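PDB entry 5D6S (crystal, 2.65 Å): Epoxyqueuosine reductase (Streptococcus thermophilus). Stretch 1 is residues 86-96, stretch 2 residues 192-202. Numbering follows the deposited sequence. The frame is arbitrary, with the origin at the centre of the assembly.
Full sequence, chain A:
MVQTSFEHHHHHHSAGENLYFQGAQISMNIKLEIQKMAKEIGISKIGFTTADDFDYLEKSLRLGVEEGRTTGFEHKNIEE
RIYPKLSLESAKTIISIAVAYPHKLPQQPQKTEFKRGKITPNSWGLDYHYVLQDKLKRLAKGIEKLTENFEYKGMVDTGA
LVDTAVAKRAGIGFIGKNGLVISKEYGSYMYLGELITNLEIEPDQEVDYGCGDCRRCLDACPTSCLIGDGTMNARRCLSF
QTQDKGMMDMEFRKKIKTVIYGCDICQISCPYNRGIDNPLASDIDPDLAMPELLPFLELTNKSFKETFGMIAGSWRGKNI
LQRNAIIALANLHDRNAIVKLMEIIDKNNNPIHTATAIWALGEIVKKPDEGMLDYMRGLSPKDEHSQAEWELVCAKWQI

Stretch 1, residues 86-96: LSLESAKTIIS
Stretch 2, residues 192-202: LGELITNLEIE

Two neighbouring antiparallel strands, far apart in sequence, are joined here by a short backbone ladder with apolar side chains packed on both faces. Strand 93-96 runs against strand 192-197 with 158° between their N-to-C directions and an axial approach of 4.6 Å; the contact buries 839 Å² summed over both sides.

The register pairs Thr93 with Thr197, Ile94 with Ile196, Ile95 with Leu195 and Ser96 with Glu194, at CA-CA distances of 5.5, 4.4, 5.0 and 4.5 Å. Pairs one and three are hydrogen-bonded. Ile95 N gives to Leu195 O at 2.9 Å and Leu195 N returns to Ile95 O at 2.8 Å, both nearly straight. The Thr ring is looser: Thr93 N to Thr197 O is 3.2 Å, Thr197 N to Thr93 O 3.0 Å. Thr197 O also accepts from Lys92 N at 2.8 Å, so one carbonyl takes two successive amides where the ladder begins. Past the Ile95-Leu195 pair, CA-H groups face carbonyls, with Glu194 CA 3.3 Å from Ile95 O and Ser96 CA 3.4 Å from Gly193 O.

Strand 93-96 stays extended, from -131/161 at Thr93 to -91/128 at Ser96; strand 192-197 is extended too, from -115/150 at Leu192 to -153/162 at Thr197, with phi drawn in to -73 at Ile196. Alternation sorts the side chains. One face carries Thr93, Ile95, Leu195 and Thr197. Both threonines are t, which sets their CG2 methyls 3.4 Å apart, while Thr197 OG1 accepts from Leu199 N at 3.2 Å, tying down the turn beyond the strand. Ile95 (m, t) meets Leu195 (t, p) CB to CB at 4.3 Å and reaches Thr197 CG2 with its CG1 at 4.0 Å. Beta-branched Thr93, Ile95 and Thr197 suit extended, buried positions; Leu195 is the exception on this face.

The other face carries Ile94, Ile196, Ser96 and Glu194. Ile196 (m, t) has the largest area covered by the other stretch, 95 Å²: its CG1 lies 4.2 Å from CG1 of Ile94 (m, t), and its CG2 is 4.0 Å from Ala91 CB and 3.7 Å from Leu88 CD2. Leu88 (t, p) thus extends the apolar patch beyond the strand, and Ser87 CB, 3.9 Å from Ile196 CD1, adds to it. Farther along this face, Glu194 (chi1 m) and Ser96 (t) share a water, which donates to Glu194 OE1 at 2.4 Å and makes a weak hydrogen bond with Ser96 OG at 3.4 Å, giving these polar groups a partner inside a buried region.

At the exposed end, Lys92 lays its CB 3.2 Å from Leu199 O. Its NZ stays 4.4 Å from Glu200 OE2, charges near each other but beyond a salt bridge.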

# COMPACT_ATOMS: atom_id res chain seq x y z
N LEU A 86 2.28 -27.17 1.30
CA LEU A 86 2.47 -26.85 2.72
C LEU A 86 1.31 -26.06 3.32
O LEU A 86 1.11 -26.08 4.52
CB LEU A 86 3.78 -26.10 2.92
CG LEU A 86 5.04 -26.92 2.64
CD1 LEU A 86 6.31 -26.10 2.88
CD2 LEU A 86 5.09 -28.17 3.51
N SER A 87 0.55 -25.37 2.48
CA SER A 87 -0.68 -24.69 2.92
C SER A 87 -1.93 -25.58 2.84
O SER A 87 -2.93 -25.27 3.48
CB SER A 87 -0.94 -23.42 2.09
OG SER A 87 0.05 -22.43 2.32
N LEU A 88 -1.90 -26.63 2.02
CA LEU A 88 -3.08 -27.50 1.86
C LEU A 88 -2.82 -29.03 1.95
O LEU A 88 -3.46 -29.71 2.77
CB LEU A 88 -3.87 -27.13 0.59
CG LEU A 88 -5.29 -27.72 0.44
CD1 LEU A 88 -6.15 -27.60 1.68
CD2 LEU A 88 -6.02 -27.09 -0.74
N GLU A 89 -1.92 -29.58 1.13
CA GLU A 89 -1.66 -31.05 1.09
C GLU A 89 -2.42 -31.67 -0.07
O GLU A 89 -1.81 -32.22 -0.99
CB GLU A 89 -2.00 -31.81 2.38
N SER A 90 -3.75 -31.56 -0.05
CA SER A 90 -4.59 -32.03 -1.17
C SER A 90 -4.63 -31.07 -2.38
O SER A 90 -5.58 -31.08 -3.17
CB SER A 90 -6.02 -32.29 -0.69
OG SER A 90 -6.74 -31.09 -0.54
N ALA A 91 -3.58 -30.26 -2.52
CA ALA A 91 -3.56 -29.17 -3.48
C ALA A 91 -3.33 -29.69 -4.88
O ALA A 91 -2.46 -30.50 -5.13
CB ALA A 91 -2.48 -28.17 -3.12
N LYS A 92 -4.13 -29.15 -5.80
CA LYS A 92 -4.18 -29.63 -7.15
C LYS A 92 -4.22 -28.46 -8.14
O LYS A 92 -3.46 -28.41 -9.08
CB LYS A 92 -5.41 -30.53 -7.31
CG LYS A 92 -5.20 -31.70 -8.25
CD LYS A 92 -4.26 -32.74 -7.66
CE LYS A 92 -3.20 -33.14 -8.68
NZ LYS A 92 -2.27 -34.18 -8.17
N THR A 93 -5.13 -27.51 -7.92
CA THR A 93 -5.12 -26.27 -8.68
C THR A 93 -5.22 -25.05 -7.76
O THR A 93 -5.59 -25.17 -6.59
CB THR A 93 -6.25 -26.24 -9.74
OG1 THR A 93 -6.14 -25.05 -10.53
CG2 THR A 93 -7.62 -26.26 -9.11
N ILE A 94 -4.83 -23.88 -8.28
CA ILE A 94 -4.96 -22.59 -7.58
C ILE A 94 -5.76 -21.64 -8.45
O ILE A 94 -5.44 -21.46 -9.62
CB ILE A 94 -3.60 -21.91 -7.29
CG1 ILE A 94 -2.74 -22.76 -6.34
CG2 ILE A 94 -3.81 -20.54 -6.67
CD1 ILE A 94 -1.30 -22.33 -6.24
N ILE A 95 -6.76 -21.00 -7.86
CA ILE A 95 -7.61 -20.05 -8.57
C ILE A 95 -7.25 -18.65 -8.13
O ILE A 95 -7.47 -18.28 -6.97
CB ILE A 95 -9.09 -20.28 -8.26
CG1 ILE A 95 -9.43 -21.77 -8.42
CG2 ILE A 95 -9.95 -19.39 -9.14
CD1 ILE A 95 -10.83 -22.15 -7.96
N SER A 96 -6.71 -17.86 -9.05
CA SER A 96 -6.35 -16.48 -8.78
C SER A 96 -7.52 -15.58 -9.11
O SER A 96 -8.01 -15.63 -10.23
CB SER A 96 -5.15 -16.05 -9.61
OG SER A 96 -4.92 -14.66 -9.47
N LEU A 192 -5.64 -8.46 -5.59
CA LEU A 192 -5.45 -9.88 -5.90
C LEU A 192 -5.78 -10.81 -4.73
O LEU A 192 -5.64 -10.44 -3.57
CB LEU A 192 -4.01 -10.16 -6.34
CG LEU A 192 -3.53 -9.43 -7.60
CD1 LEU A 192 -2.14 -9.92 -8.02
CD2 LEU A 192 -4.53 -9.57 -8.73
N GLY A 193 -6.23 -12.00 -5.08
CA GLY A 193 -6.47 -13.08 -4.13
C GLY A 193 -6.22 -14.45 -4.76
O GLY A 193 -6.03 -14.57 -5.96
N GLU A 194 -6.24 -15.48 -3.92
CA GLU A 194 -6.06 -16.87 -4.34
C GLU A 194 -6.95 -17.80 -3.55
O GLU A 194 -7.12 -17.63 -2.35
CB GLU A 194 -4.65 -17.39 -4.09
CG GLU A 194 -3.56 -16.60 -4.75
CD GLU A 194 -2.97 -15.58 -3.83
OE1 GLU A 194 -3.06 -14.39 -4.19
OE2 GLU A 194 -2.45 -15.96 -2.75
N LEU A 195 -7.48 -18.81 -4.23
CA LEU A 195 -8.14 -19.93 -3.58
C LEU A 195 -7.38 -21.19 -3.98
O LEU A 195 -7.51 -21.68 -5.10
CB LEU A 195 -9.60 -20.00 -4.02
CG LEU A 195 -10.47 -20.99 -3.27
CD1 LEU A 195 -10.56 -20.65 -1.79
CD2 LEU A 195 -11.86 -20.99 -3.89
N ILE A 196 -6.54 -21.67 -3.06
CA ILE A 196 -5.86 -22.95 -3.25
C ILE A 196 -6.91 -24.03 -3.07
O ILE A 196 -7.77 -23.93 -2.19
CB ILE A 196 -4.73 -23.18 -2.24
CG1 ILE A 196 -3.70 -22.06 -2.30
CG2 ILE A 196 -4.03 -24.50 -2.53
CD1 ILE A 196 -2.72 -22.08 -1.14
N THR A 197 -6.84 -25.07 -3.90
CA THR A 197 -7.91 -26.07 -3.97
C THR A 197 -7.44 -27.46 -4.42
O THR A 197 -6.37 -27.62 -5.02
CB THR A 197 -9.08 -25.55 -4.85
OG1 THR A 197 -9.99 -26.61 -5.13
CG2 THR A 197 -8.59 -25.01 -6.15
N ASN A 198 -8.26 -28.47 -4.13
CA ASN A 198 -8.00 -29.87 -4.53
C ASN A 198 -8.70 -30.31 -5.84
O ASN A 198 -8.80 -31.50 -6.12
CB ASN A 198 -8.40 -30.83 -3.41
CG ASN A 198 -9.90 -30.95 -3.25
OD1 ASN A 198 -10.68 -30.23 -3.89
ND2 ASN A 198 -10.32 -31.84 -2.37
N LEU A 199 -9.16 -29.35 -6.63
CA LEU A 199 -9.81 -29.62 -7.91
C LEU A 199 -8.80 -29.86 -9.03
O LEU A 199 -7.73 -29.26 -9.06
CB LEU A 199 -10.74 -28.47 -8.29
CG LEU A 199 -12.16 -28.45 -7.71
CD1 LEU A 199 -12.22 -28.99 -6.29
CD2 LEU A 199 -12.75 -27.04 -7.77
N GLU A 200 -9.15 -30.76 -9.94
CA GLU A 200 -8.37 -30.99 -11.14
C GLU A 200 -8.98 -30.10 -12.19
O GLU A 200 -10.12 -30.34 -12.59
CB GLU A 200 -8.45 -32.47 -11.57
CG GLU A 200 -7.21 -32.98 -12.28
CD GLU A 200 -6.15 -33.48 -11.30
OE1 GLU A 200 -6.47 -34.37 -10.48
OE2 GLU A 200 -5.00 -32.99 -11.37
N ILE A 201 -8.29 -29.03 -12.58
CA ILE A 201 -8.84 -28.09 -13.56
C ILE A 201 -7.81 -27.64 -14.58
O ILE A 201 -6.62 -27.53 -14.28
CB ILE A 201 -9.53 -26.87 -12.92
CG1 ILE A 201 -10.73 -27.33 -12.08
CG2 ILE A 201 -9.99 -25.87 -13.98
CD1 ILE A 201 -11.45 -26.22 -11.33
N GLU A 202 -8.31 -27.42 -15.79
CA GLU A 202 -7.53 -26.94 -16.93
C GLU A 202 -6.87 -25.60 -16.61
O GLU A 202 -7.58 -24.61 -16.45
CB GLU A 202 -8.45 -26.74 -18.15
CG GLU A 202 -8.77 -28.00 -18.92
CD GLU A 202 -7.63 -28.42 -19.81
OE1 GLU A 202 -7.33 -27.68 -20.77
OE2 GLU A 202 -7.03 -29.49 -19.56
O HOH W 1 -3.21 -14.05 -6.57